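Local coordinates for protein leucine--tRNA ligase (Agrobacterium radiobacter, PDB 5AH5) that probably joins leucine to its tRNA at the expense of ATP, as a class I aminoacyl-tRNA synthetase, and is seen here with tRNA and a leucyl-adenylate analogue, at residues Lys32-Pro40 with Asn53-Gln64; Tyr598-Asn606 with Phe676-Met686. All blocks are in the same frame, centred on the assembly; numbering follows the deposited sequence.

Contact 1: residues Lys32-Pro40 with Asn53-Gln64. With LSS (5'-O-(L-leucylsulfamoyl)adenosine), chain I.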
loop_
_atom_site.group_PDB
_atom_site.type_symbol
_atom_site.label_atom_id
_atom_site.label_comp_id
_atom_site.label_asym_id
_atom_site.label_seq_id
_atom_site.Cartn_x
_atom_site.Cartn_y
_atom_site.Cartn_z
ATOM N N LYS B 32 -17.432 -2.856 13.098
ATOM C CA LYS B 32 -15.972 -2.703 13.214
ATOM C C LYS B 32 -15.520 -1.968 11.956
ATOM O O LYS B 32 -16.074 -2.147 10.867
ATOM C CB LYS B 32 -15.287 -4.057 13.299
ATOM C CG LYS B 32 -15.302 -4.919 12.003
ATOM C CD LYS B 32 -14.058 -4.650 11.110
ATOM C CE LYS B 32 -13.972 -5.625 9.950
ATOM N NZ LYS B 32 -12.835 -5.238 9.067
ATOM N N PHE B 33 -14.497 -1.175 12.101
ATOM C CA PHE B 33 -13.835 -0.597 10.948
ATOM C C PHE B 33 -12.352 -0.412 11.276
ATOM O O PHE B 33 -12.032 0.227 12.215
ATOM C CB PHE B 33 -14.441 0.751 10.629
ATOM C CG PHE B 33 -14.123 1.222 9.233
ATOM C CD1 PHE B 33 -14.774 0.683 8.139
ATOM C CD2 PHE B 33 -13.186 2.204 9.016
ATOM C CE1 PHE B 33 -14.467 1.113 6.849
ATOM C CE2 PHE B 33 -12.905 2.643 7.718
ATOM C CZ PHE B 33 -13.511 2.107 6.644
ATOM N N TYR B 34 -11.500 -0.936 10.441
ATOM C CA TYR B 34 -10.052 -0.882 10.604
ATOM C C TYR B 34 -9.441 -0.081 9.445
ATOM O O TYR B 34 -9.351 -0.566 8.353
ATOM C CB TYR B 34 -9.523 -2.318 10.577
ATOM C CG TYR B 34 -8.042 -2.543 10.978
ATOM C CD1 TYR B 34 -7.257 -1.534 11.476
ATOM C CD2 TYR B 34 -7.483 -3.815 10.897
ATOM C CE1 TYR B 34 -5.935 -1.774 11.828
ATOM C CE2 TYR B 34 -6.159 -4.071 11.270
ATOM C CZ TYR B 34 -5.423 -3.046 11.761
ATOM O OH TYR B 34 -4.121 -3.269 12.088
ATOM N N VAL B 35 -9.004 1.108 9.731
ATOM C CA VAL B 35 -8.328 1.931 8.750
ATOM C C VAL B 35 -6.884 2.100 9.209
ATOM O O VAL B 35 -6.665 2.458 10.316
ATOM C CB VAL B 35 -8.959 3.333 8.611
ATOM C CG1 VAL B 35 -9.346 3.968 9.925
ATOM C CG2 VAL B 35 -8.048 4.277 7.837
ATOM N N LEU B 36 -5.919 1.855 8.339
ATOM C CA LEU B 36 -4.540 2.192 8.674
ATOM C C LEU B 36 -3.796 2.674 7.489
ATOM O O LEU B 36 -4.290 2.572 6.371
ATOM C CB LEU B 36 -3.845 0.985 9.289
ATOM C CG LEU B 36 -3.269 -0.182 8.512
ATOM C CD1 LEU B 36 -2.419 -1.042 9.429
ATOM C CD2 LEU B 36 -4.339 -1.002 7.922
ATOM N N GLU B 37 -2.602 3.168 7.763
ATOM C CA GLU B 37 -1.710 3.725 6.787
ATOM C C GLU B 37 -0.362 3.025 6.962
ATOM O O GLU B 37 -0.072 2.423 8.028
ATOM C CB GLU B 37 -1.442 5.176 7.085
ATOM C CG GLU B 37 -2.625 6.115 7.155
ATOM C CD GLU B 37 -3.038 6.428 8.552
ATOM O OE1 GLU B 37 -2.161 6.411 9.450
ATOM O OE2 GLU B 37 -4.258 6.737 8.758
ATOM N N MET B 38 0.465 3.120 5.934
ATOM C CA MET B 38 1.794 2.492 5.984
ATOM C C MET B 38 2.662 3.169 7.015
ATOM O O MET B 38 3.007 4.364 6.899
ATOM C CB MET B 38 2.454 2.435 4.615
ATOM C CG MET B 38 1.816 1.442 3.698
ATOM S SD MET B 38 2.696 1.490 2.137
ATOM C CE MET B 38 1.584 0.639 1.069
ATOM N N PHE B 39 2.934 2.419 8.102
ATOM C CA PHE B 39 3.722 2.951 9.252
ATOM C C PHE B 39 5.141 3.378 8.846
ATOM O O PHE B 39 5.676 2.854 7.905
ATOM C CB PHE B 39 3.611 2.034 10.498
ATOM C CG PHE B 39 4.461 0.756 10.500
ATOM C CD1 PHE B 39 4.750 0.034 9.353
ATOM C CD2 PHE B 39 4.845 0.195 11.725
ATOM C CE1 PHE B 39 5.459 -1.137 9.431
ATOM C CE2 PHE B 39 5.561 -0.985 11.782
ATOM C CZ PHE B 39 5.843 -1.674 10.657
ATOM N N PRO B 40 5.640 4.470 9.386
ATOM C CA PRO B 40 6.846 5.038 8.886
ATOM C C PRO B 40 8.173 4.396 9.414
ATOM O O PRO B 40 8.218 3.926 10.539
ATOM C CB PRO B 40 6.788 6.439 9.395
ATOM C CG PRO B 40 6.085 6.350 10.643
ATOM C CD PRO B 40 5.087 5.254 10.466
ATOM N N ASN B 53 -0.275 11.470 3.725
ATOM C CA ASN B 53 -0.638 10.094 3.876
ATOM C C ASN B 53 -1.554 9.826 5.123
ATOM O O ASN B 53 -2.567 9.103 5.046
ATOM C CB ASN B 53 0.645 9.286 3.955
ATOM C CG ASN B 53 0.452 7.831 3.798
ATOM O OD1 ASN B 53 1.429 7.129 3.486
ATOM N ND2 ASN B 53 -0.753 7.324 4.039
ATOM N N TYR B 54 -1.266 10.521 6.195
ATOM C CA TYR B 54 -1.843 10.241 7.490
ATOM C C TYR B 54 -3.085 11.119 7.731
ATOM O O TYR B 54 -4.017 10.757 8.460
ATOM C CB TYR B 54 -0.766 10.324 8.596
ATOM C CG TYR B 54 0.435 9.356 8.419
ATOM C CD1 TYR B 54 0.309 8.177 7.729
ATOM C CD2 TYR B 54 1.693 9.610 8.995
ATOM C CE1 TYR B 54 1.338 7.309 7.554
ATOM C CE2 TYR B 54 2.772 8.705 8.802
ATOM C CZ TYR B 54 2.611 7.584 8.089
ATOM O OH TYR B 54 3.640 6.631 7.903
ATOM N N SER B 55 -3.079 12.301 7.164
ATOM C CA SER B 55 -4.250 13.160 7.150
ATOM C C SER B 55 -5.439 12.453 6.582
ATOM O O SER B 55 -6.556 12.593 7.099
ATOM C CB SER B 55 -3.996 14.388 6.326
ATOM O OG SER B 55 -3.159 15.232 7.029
ATOM N N MET B 56 -5.218 11.685 5.543
ATOM C CA MET B 56 -6.345 10.993 4.829
ATOM C C MET B 56 -6.978 9.942 5.737
ATOM O O MET B 56 -8.215 9.809 5.783
ATOM C CB MET B 56 -5.891 10.335 3.544
ATOM C CG MET B 56 -5.381 11.277 2.455
ATOM S SD MET B 56 -4.758 10.421 0.970
ATOM C CE MET B 56 -4.230 11.904 0.116
ATOM N N GLY B 57 -6.124 9.206 6.463
ATOM C CA GLY B 57 -6.582 8.222 7.398
ATOM C C GLY B 57 -7.291 8.846 8.533
ATOM O O GLY B 57 -8.315 8.325 8.933
ATOM N N ASP B 58 -6.798 9.981 9.053
ATOM C CA ASP B 58 -7.482 10.591 10.146
ATOM C C ASP B 58 -8.918 11.132 9.795
ATOM O O ASP B 58 -9.820 11.088 10.604
ATOM C CB ASP B 58 -6.719 11.785 10.670
ATOM C CG ASP B 58 -7.223 12.221 12.039
ATOM O OD1 ASP B 58 -7.351 11.355 12.929
ATOM O OD2 ASP B 58 -7.519 13.420 12.243
ATOM N N THR B 59 -9.013 11.802 8.646
ATOM C CA THR B 59 -10.249 12.302 8.133
ATOM C C THR B 59 -11.265 11.179 8.010
ATOM O O THR B 59 -12.389 11.310 8.510
ATOM C CB THR B 59 -10.008 13.094 6.811
ATOM O OG1 THR B 59 -9.315 14.310 7.168
ATOM C CG2 THR B 59 -11.340 13.458 6.147
ATOM N N LEU B 60 -10.893 10.084 7.354
ATOM C CA LEU B 60 -11.767 8.989 7.241
ATOM C C LEU B 60 -12.163 8.466 8.641
ATOM O O LEU B 60 -13.336 8.269 8.951
ATOM C CB LEU B 60 -11.080 7.895 6.433
ATOM C CG LEU B 60 -11.882 6.616 6.303
ATOM C CD1 LEU B 60 -13.259 6.883 5.677
ATOM C CD2 LEU B 60 -11.103 5.675 5.440
ATOM N N ALA B 61 -11.170 8.261 9.515
ATOM C CA ALA B 61 -11.446 7.654 10.799
ATOM C C ALA B 61 -12.433 8.518 11.607
ATOM O O ALA B 61 -13.336 7.984 12.192
ATOM C CB ALA B 61 -10.159 7.460 11.603
ATOM N N ARG B 62 -12.220 9.826 11.667
ATOM C CA ARG B 62 -13.078 10.699 12.402
ATOM C C ARG B 62 -14.543 10.645 11.896
ATOM O O ARG B 62 -15.462 10.672 12.677
ATOM C CB ARG B 62 -12.579 12.140 12.272
ATOM C CG ARG B 62 -11.391 12.434 13.173
ATOM C CD ARG B 62 -10.873 13.820 12.896
ATOM N NE ARG B 62 -9.725 14.159 13.696
ATOM C CZ ARG B 62 -9.725 14.752 14.879
ATOM N NH1 ARG B 62 -10.833 15.090 15.504
ATOM N NH2 ARG B 62 -8.557 15.017 15.457
ATOM N N MET B 63 -14.710 10.513 10.586
ATOM C CA MET B 63 -16.027 10.408 10.034
ATOM C C MET B 63 -16.619 9.068 10.466
ATOM O O MET B 63 -17.794 9.015 10.819
ATOM C CB MET B 63 -16.042 10.486 8.502
ATOM C CG MET B 63 -17.467 10.688 8.050
ATOM S SD MET B 63 -17.613 10.678 6.304
ATOM C CE MET B 63 -17.351 9.043 5.659
ATOM N N GLN B 64 -15.843 7.992 10.364
ATOM C CA GLN B 64 -16.388 6.669 10.633
ATOM C C GLN B 64 -16.720 6.539 12.095
ATOM O O GLN B 64 -17.729 5.957 12.436
ATOM C CB GLN B 64 -15.498 5.536 10.192
ATOM C CG GLN B 64 -15.203 5.483 8.729
ATOM C CD GLN B 64 -16.446 5.172 7.912
ATOM O OE1 GLN B 64 -17.356 5.980 7.860
ATOM N NE2 GLN B 64 -16.458 4.045 7.256
HETATM C C1 LSS I . 7.752 3.053 4.737
HETATM N N1 LSS I . 4.634 11.915 -0.515
HETATM O O1 LSS I . 7.674 3.150 3.532
HETATM S S1 LSS I . 8.185 5.464 5.012
HETATM C C2 LSS I . 3.641 11.069 -0.252
HETATM N N2 LSS I . 7.999 4.077 5.534
HETATM O O2 LSS I . 4.503 6.295 0.669
HETATM N N3 LSS I . 3.775 10.015 0.583
HETATM O O3 LSS I . 2.934 5.134 2.617
HETATM C C4 LSS I . 4.972 9.818 1.184
HETATM N N4 LSS I . 8.048 1.663 6.792
HETATM O O4 LSS I . 4.579 7.671 3.936
HETATM C C5 LSS I . 6.068 10.616 0.879
HETATM O O5 LSS I . 6.813 5.917 4.331
HETATM C C6 LSS I . 5.893 11.667 -0.006
HETATM N N6 LSS I . 6.946 12.487 -0.260
HETATM C C7 LSS I . 5.918 -0.300 5.651
HETATM N N7 LSS I . 7.131 10.148 1.582
HETATM C C8 LSS I . 6.726 9.046 2.271
HETATM C C9 LSS I . 6.198 1.130 5.183
HETATM N N9 LSS I . 5.397 8.875 2.040
HETATM C CA LSS I . 7.616 1.699 5.370
HETATM C C10 LSS I . 6.667 -1.279 4.733
HETATM C C11 LSS I . 4.361 -0.506 5.689
HETATM O O1A LSS I . 9.190 5.729 3.974
HETATM C C21 LSS I . 4.543 7.809 2.525
HETATM C C22 LSS I . 4.942 6.480 1.985
HETATM C C23 LSS I . 4.294 5.505 2.971
HETATM C C24 LSS I . 4.370 6.309 4.253
HETATM C C25 LSS I . 5.608 5.975 5.087
HETATM O O2A LSS I . 8.343 6.431 6.077
#
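Tyr54 OH donates a hydrogen bond to Met38 O at 2.6 Å, the one polar bond between strand 32-37 with its exit loop and the helix. The phenol meets the oxygen in the carbonyl plane (C=O...O angle 152°), and Pro40 CD packs against this hydroxyl. Tyrosine is long enough to brace the loop that enters the predicted HIGH motif.

Glu37 crosses Tyr54 obliquely, its CB and CG close to CD1 of the ring. Its chain bends at chi2 (101°), bringing OE2 to 3.1 Å from Gly57 CA, where the lack of a side chain makes room. His73 at OE2 and Tyr117 at OE1 satisfy this buried acid.

Apolar packing joins Val35 CG1 to Ala61 CB (4.0 Å) and Val35 CG2 to Leu60 CD2 (4.1 Å). Gln64 puts NE2 over one face of Phe33, offset toward the rim, and CG over the face in a CH-pi contact; Leu60 CD2 meets the ring at its edge, and Arg67 holds Gln64 OE1.

At the pocket end, the analogue's O3 donates to Asn53 OD1 (2.6 Å) and its amine N4 to Phe39 O (2.9 Å).

Strand and helix run nearly antiparallel (167°), the first half of a beta-alpha-beta unit of the Rossmann-type catalytic fold; strands 70-72 and 520-524 flank the strand, and helix 592-601 packs on the helix.

Contact 2: residues Tyr598-Asn606 with Phe676-Met686. With nucleotides of chain D.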
loop_
_atom_site.group_PDB
_atom_site.type_symbol
_atom_site.label_atom_id
_atom_site.label_comp_id
_atom_site.label_asym_id
_atom_site.label_seq_id
_atom_site.Cartn_x
_atom_site.Cartn_y
_atom_site.Cartn_z
ATOM N N TYR B 598 -5.257 21.990 3.020
ATOM C CA TYR B 598 -4.503 22.236 1.763
ATOM C C TYR B 598 -4.091 20.964 1.116
ATOM O O TYR B 598 -4.306 20.799 -0.075
ATOM C CB TYR B 598 -3.309 23.168 1.981
ATOM C CG TYR B 598 -2.273 23.306 0.855
ATOM C CD1 TYR B 598 -2.587 23.912 -0.388
ATOM C CD2 TYR B 598 -0.974 22.825 1.019
ATOM C CE1 TYR B 598 -1.614 24.048 -1.399
ATOM C CE2 TYR B 598 -0.018 22.967 0.008
ATOM C CZ TYR B 598 -0.354 23.575 -1.205
ATOM O OH TYR B 598 0.620 23.717 -2.179
ATOM N N LEU B 599 -3.497 20.024 1.857
ATOM C CA LEU B 599 -3.113 18.747 1.230
ATOM C C LEU B 599 -4.277 17.960 0.704
ATOM O O LEU B 599 -4.126 17.162 -0.240
ATOM C CB LEU B 599 -2.321 17.839 2.193
ATOM C CG LEU B 599 -0.919 18.419 2.526
ATOM C CD1 LEU B 599 -0.392 17.788 3.826
ATOM C CD2 LEU B 599 0.039 18.192 1.372
ATOM N N LEU B 600 -5.400 18.037 1.390
ATOM C CA LEU B 600 -6.533 17.228 0.983
ATOM C C LEU B 600 -7.303 17.913 -0.204
ATOM O O LEU B 600 -7.839 17.237 -1.042
ATOM C CB LEU B 600 -7.475 16.962 2.170
ATOM C CG LEU B 600 -6.967 15.985 3.279
ATOM C CD1 LEU B 600 -8.119 15.649 4.198
ATOM C CD2 LEU B 600 -6.442 14.718 2.682
ATOM N N PHE B 601 -7.356 19.221 -0.216
ATOM C CA PHE B 601 -8.090 19.975 -1.254
ATOM C C PHE B 601 -7.256 20.244 -2.532
ATOM O O PHE B 601 -7.803 20.537 -3.559
ATOM C CB PHE B 601 -8.620 21.275 -0.639
ATOM C CG PHE B 601 -9.357 22.174 -1.603
ATOM C CD1 PHE B 601 -10.586 21.805 -2.115
ATOM C CD2 PHE B 601 -8.843 23.451 -1.926
ATOM C CE1 PHE B 601 -11.278 22.646 -3.006
ATOM C CE2 PHE B 601 -9.539 24.322 -2.767
ATOM C CZ PHE B 601 -10.762 23.917 -3.323
ATOM N N LYS B 602 -5.932 20.099 -2.496
ATOM C CA LYS B 602 -5.085 20.564 -3.599
ATOM C C LYS B 602 -5.371 19.796 -4.884
ATOM O O LYS B 602 -5.469 20.385 -5.928
ATOM C CB LYS B 602 -3.588 20.480 -3.225
ATOM C CG LYS B 602 -2.614 20.868 -4.317
ATOM C CD LYS B 602 -2.782 22.303 -4.766
ATOM C CE LYS B 602 -1.529 22.766 -5.491
ATOM N NZ LYS B 602 -1.824 23.874 -6.422
ATOM N N THR B 603 -5.597 18.493 -4.812
ATOM C CA THR B 603 -5.762 17.718 -6.031
ATOM C C THR B 603 -6.355 16.431 -5.640
ATOM O O THR B 603 -6.780 16.269 -4.521
ATOM C CB THR B 603 -4.427 17.529 -6.796
ATOM O OG1 THR B 603 -4.662 16.849 -8.021
ATOM C CG2 THR B 603 -3.362 16.693 -5.972
ATOM N N THR B 604 -6.452 15.517 -6.582
ATOM C CA THR B 604 -6.975 14.198 -6.339
ATOM C C THR B 604 -6.006 13.462 -5.355
ATOM O O THR B 604 -4.786 13.659 -5.442
ATOM C CB THR B 604 -7.003 13.478 -7.672
ATOM O OG1 THR B 604 -7.538 14.380 -8.663
ATOM C CG2 THR B 604 -7.867 12.179 -7.618
ATOM N N TYR B 605 -6.543 12.568 -4.514
ATOM C CA TYR B 605 -5.775 11.893 -3.484
ATOM C C TYR B 605 -4.545 11.183 -4.054
ATOM O O TYR B 605 -3.489 11.144 -3.419
ATOM C CB TYR B 605 -6.635 10.912 -2.656
ATOM C CG TYR B 605 -6.842 9.625 -3.340
ATOM C CD1 TYR B 605 -7.923 9.433 -4.202
ATOM C CD2 TYR B 605 -5.999 8.574 -3.150
ATOM C CE1 TYR B 605 -8.124 8.204 -4.838
ATOM C CE2 TYR B 605 -6.190 7.357 -3.808
ATOM C CZ TYR B 605 -7.235 7.197 -4.665
ATOM O OH TYR B 605 -7.404 5.980 -5.316
ATOM N N ASN B 606 -4.691 10.584 -5.231
ATOM C CA ASN B 606 -3.629 9.828 -5.843
ATOM C C ASN B 606 -2.731 10.607 -6.809
ATOM O O ASN B 606 -1.855 9.999 -7.382
ATOM C CB ASN B 606 -4.171 8.591 -6.518
ATOM C CG ASN B 606 -5.199 8.927 -7.627
ATOM O OD1 ASN B 606 -5.530 10.054 -7.860
ATOM N ND2 ASN B 606 -5.681 7.922 -8.270
ATOM N N PHE B 676 -12.375 8.454 -0.910
ATOM C CA PHE B 676 -11.167 9.283 -0.965
ATOM C C PHE B 676 -11.197 10.482 -1.918
ATOM O O PHE B 676 -10.132 10.971 -2.323
ATOM C CB PHE B 676 -9.893 8.383 -1.228
ATOM C CG PHE B 676 -9.367 7.685 0.025
ATOM C CD1 PHE B 676 -10.189 6.846 0.764
ATOM C CD2 PHE B 676 -8.031 7.848 0.435
ATOM C CE1 PHE B 676 -9.701 6.190 1.898
ATOM C CE2 PHE B 676 -7.536 7.239 1.589
ATOM C CZ PHE B 676 -8.355 6.395 2.318
ATOM N N HIS B 677 -12.394 10.951 -2.274
ATOM C CA HIS B 677 -12.564 12.199 -3.003
ATOM C C HIS B 677 -12.648 13.362 -2.033
ATOM O O HIS B 677 -13.657 14.116 -2.008
ATOM C CB HIS B 677 -13.802 12.079 -3.917
ATOM C CG HIS B 677 -13.581 11.159 -5.074
ATOM N ND1 HIS B 677 -14.178 11.350 -6.305
ATOM C CD2 HIS B 677 -12.716 10.134 -5.234
ATOM C CE1 HIS B 677 -13.743 10.429 -7.143
ATOM N NE2 HIS B 677 -12.865 9.672 -6.512
ATOM N N PHE B 678 -11.545 13.578 -1.268
ATOM C CA PHE B 678 -11.519 14.569 -0.232
ATOM C C PHE B 678 -11.615 15.932 -0.820
ATOM O O PHE B 678 -12.192 16.852 -0.185
ATOM C CB PHE B 678 -10.219 14.527 0.621
ATOM C CG PHE B 678 -9.957 13.189 1.214
ATOM C CD1 PHE B 678 -10.679 12.749 2.304
ATOM C CD2 PHE B 678 -9.021 12.357 0.646
ATOM C CE1 PHE B 678 -10.428 11.504 2.858
ATOM C CE2 PHE B 678 -8.767 11.100 1.170
ATOM C CZ PHE B 678 -9.481 10.671 2.283
ATOM N N ASN B 679 -10.986 16.120 -1.967
ATOM C CA ASN B 679 -11.007 17.475 -2.544
ATOM C C ASN B 679 -12.439 17.848 -2.951
ATOM O O ASN B 679 -12.867 18.961 -2.674
ATOM C CB ASN B 679 -10.079 17.653 -3.744
ATOM C CG ASN B 679 -10.343 16.670 -4.833
ATOM O OD1 ASN B 679 -10.955 15.641 -4.592
ATOM N ND2 ASN B 679 -9.884 16.971 -6.043
ATOM N N ALA B 680 -13.168 16.894 -3.487
ATOM C CA ALA B 680 -14.625 17.207 -3.872
ATOM C C ALA B 680 -15.486 17.391 -2.645
ATOM O O ALA B 680 -16.364 18.233 -2.619
ATOM C CB ALA B 680 -15.171 16.137 -4.757
ATOM N N ALA B 681 -15.166 16.689 -1.539
ATOM C CA ALA B 681 -15.949 16.892 -0.304
ATOM C C ALA B 681 -15.749 18.284 0.285
ATOM O O ALA B 681 -16.666 18.953 0.811
ATOM C CB ALA B 681 -15.577 15.807 0.711
ATOM N N ILE B 682 -14.510 18.749 0.246
ATOM C CA ILE B 682 -14.204 20.017 0.799
ATOM C C ILE B 682 -14.868 21.091 -0.117
ATOM O O ILE B 682 -15.348 22.110 0.360
ATOM C CB ILE B 682 -12.653 20.229 0.939
ATOM C CG1 ILE B 682 -12.098 19.357 2.117
ATOM C CG2 ILE B 682 -12.366 21.673 1.257
ATOM C CD1 ILE B 682 -10.568 19.282 2.145
ATOM N N ALA B 683 -14.820 20.912 -1.422
ATOM C CA ALA B 683 -15.543 21.883 -2.347
ATOM C C ALA B 683 -17.023 22.016 -2.011
ATOM O O ALA B 683 -17.568 23.112 -1.985
ATOM C CB ALA B 683 -15.363 21.487 -3.778
ATOM N N ALA B 684 -17.636 20.905 -1.629
ATOM C CA ALA B 684 -19.036 20.893 -1.238
ATOM C C ALA B 684 -19.266 21.693 -0.018
ATOM O O ALA B 684 -20.255 22.396 0.081
ATOM C CB ALA B 684 -19.504 19.477 -1.062
ATOM N N ILE B 685 -18.333 21.662 0.931
ATOM C CA ILE B 685 -18.465 22.467 2.144
ATOM C C ILE B 685 -18.230 23.947 1.900
ATOM O O ILE B 685 -18.831 24.830 2.548
ATOM C CB ILE B 685 -17.486 21.931 3.249
ATOM C CG1 ILE B 685 -17.891 20.510 3.729
ATOM C CG2 ILE B 685 -17.421 22.887 4.413
ATOM C CD1 ILE B 685 -16.765 19.692 4.370
ATOM N N MET B 686 -17.247 24.258 1.075
ATOM C CA MET B 686 -17.094 25.652 0.610
ATOM C C MET B 686 -18.383 26.168 -0.171
ATOM O O MET B 686 -18.786 27.309 0.004
ATOM C CB MET B 686 -15.889 25.791 -0.310
ATOM C CG MET B 686 -14.531 25.563 0.377
ATOM S SD MET B 686 -13.104 25.924 -0.668
ATOM C CE MET B 686 -12.977 24.334 -1.301
ATOM P P C D 24 -19.158 26.846 -7.784
ATOM O OP1 C D 24 -20.158 27.352 -6.863
ATOM O OP2 C D 24 -18.569 27.629 -8.847
ATOM O "O5'" C D 24 -17.874 26.414 -6.910
ATOM C "C5'" C D 24 -18.029 25.648 -5.700
ATOM C "C4'" C D 24 -16.656 25.206 -5.173
ATOM O "O4'" C D 24 -16.102 24.189 -6.037
ATOM C "C3'" C D 24 -15.589 26.271 -5.171
ATOM O "O3'" C D 24 -15.874 27.131 -4.074
ATOM C "C2'" C D 24 -14.339 25.430 -5.111
ATOM O "O2'" C D 24 -14.136 24.728 -3.895
ATOM C "C1'" C D 24 -14.706 24.327 -6.095
ATOM N N1 C D 24 -14.301 24.616 -7.471
ATOM C C2 C D 24 -12.961 24.427 -7.784
ATOM O O2 C D 24 -12.201 23.997 -6.900
ATOM N N3 C D 24 -12.530 24.697 -9.032
ATOM C C4 C D 24 -13.387 25.167 -9.950
ATOM N N4 C D 24 -12.930 25.380 -11.191
ATOM C C5 C D 24 -14.754 25.420 -9.640
ATOM C C6 C D 24 -15.165 25.132 -8.400
ATOM P P A D 14 -10.402 15.803 -9.787
ATOM O OP1 A D 14 -10.226 14.950 -8.536
ATOM O OP2 A D 14 -10.109 15.223 -11.061
ATOM O "O5'" A D 14 -11.858 16.456 -9.752
ATOM C "C5'" A D 14 -12.285 17.214 -8.632
ATOM C "C4'" A D 14 -13.709 17.622 -8.821
ATOM O "O4'" A D 14 -13.797 18.667 -9.837
ATOM C "C3'" A D 14 -14.641 16.521 -9.311
ATOM O "O3'" A D 14 -15.094 15.692 -8.228
ATOM C "C2'" A D 14 -15.772 17.327 -9.948
ATOM O "O2'" A D 14 -16.686 17.825 -9.001
ATOM C "C1'" A D 14 -15.025 18.534 -10.516
ATOM N N9 A D 14 -14.784 18.544 -11.957
ATOM C C8 A D 14 -13.601 18.470 -12.647
ATOM N N7 A D 14 -13.733 18.620 -13.938
ATOM C C5 A D 14 -15.094 18.812 -14.112
ATOM C C6 A D 14 -15.879 19.044 -15.255
ATOM N N6 A D 14 -15.385 19.082 -16.493
ATOM N N1 A D 14 -17.215 19.177 -15.087
ATOM C C2 A D 14 -17.711 19.141 -13.844
ATOM N N3 A D 14 -17.069 18.964 -12.686
ATOM C C4 A D 14 -15.750 18.787 -12.898
ATOM P P A D 13 -3.999 18.305 -11.158
ATOM O OP1 A D 13 -3.277 17.143 -10.626
ATOM O OP2 A D 13 -4.003 18.502 -12.598
ATOM O "O5'" A D 13 -5.445 18.295 -10.501
ATOM C "C5'" A D 13 -6.624 17.765 -11.110
ATOM C "C4'" A D 13 -7.741 18.464 -10.396
ATOM O "O4'" A D 13 -7.731 19.867 -10.782
ATOM C "C3'" A D 13 -9.161 17.970 -10.610
ATOM O "O3'" A D 13 -9.467 17.073 -9.576
ATOM C "C2'" A D 13 -9.970 19.235 -10.358
ATOM O "O2'" A D 13 -10.278 19.563 -9.007
ATOM C "C1'" A D 13 -9.061 20.302 -10.975
ATOM N N9 A D 13 -9.274 20.536 -12.407
ATOM C C8 A D 13 -8.453 20.338 -13.492
ATOM N N7 A D 13 -8.999 20.676 -14.639
ATOM C C5 A D 13 -10.266 21.118 -14.286
ATOM C C6 A D 13 -11.339 21.635 -15.039
ATOM N N6 A D 13 -11.321 21.765 -16.365
ATOM N N1 A D 13 -12.445 22.026 -14.368
ATOM C C2 A D 13 -12.503 21.812 -13.043
ATOM N N3 A D 13 -11.563 21.332 -12.226
ATOM C C4 A D 13 -10.440 21.055 -12.911
HETATM O O HOH W 1 -9.258 12.703 -4.156
#
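Phosphate oxygen OP1 of A14 in chain D is gripped from both segments: Thr604 OG1 donates to it at 2.8 Å, and Asn679 ND2 at 3.2 Å along an almost straight N-H...O line (176°). Asn679 holds CG between its backbone N and carbonyl carbon (chi1 55°), a torsion that keeps the amide close to the start of its helix, where OD1 takes a weak bond from Ala680 N and ND2 can face the RNA. Thr603 OG1 lies within hydrogen-bonding distance of both OP1 and O5' of A13 in chain D, 3.0 Å from each.

Water 1 joins the main chains, accepting from Tyr605 N and donating to Phe676 O, each at 2.7 Å, with a weaker bond to Asn679 OD1.

Aromatic and aliphatic side chains make up the rest of the direct contact. Phe676 turns its ring edge toward the face of Tyr605, and its CB lies over that same face in a CH-pi contact. Positive phi at Phe676 belongs to the Schellman motif that ends helix 653-674, so the chain can turn there before helix 678-695 begins. Leu600 CD2 covers a face of Phe678, while Leu600 CB meets Ile682 CD1 at 3.9 Å.

The flat ring of Phe601 fits as a knob among Asn679, Ile682, Ala683 and Met686, its CG anti to the backbone N (chi1 178°). Its CD1 lies 3.8 Å from Ile682 CG2, and Met686 SD sits oblique to the ring in a Met-aromatic contact.

The catalytic part and the anticodon-binding domain are thus joined by a hydrophobic seam whose polar rim binds the tRNA backbone; the phosphate probably strengthens the junction, since both sides donate to one anionic oxygen.

How the contacts relate
Contacts 1 and 2 have centres about 16 Å apart and touch through side chains of helix 53-64. This helix takes part in contact 1 with one side, while Met56 and Thr59 reach from it into contact 2: Met56 CG lies 3.6 Å from Leu600 CD2, and Thr59 OG1 lies 3.5 Å from Leu600 CD1. Met56 also touches Phe678, so this flexible thioether side chain packs against both segments of contact 2. The leucyl-adenylate analogue is bound at contact 1, whereas the Tyr605 side chain is about 10 Å from it and contact 2 touches tRNA. Helix 53-64 thus links the two: Asn53 and Tyr54 face the pocket, Met56 and Thr59 the junction with the tRNA-binding side.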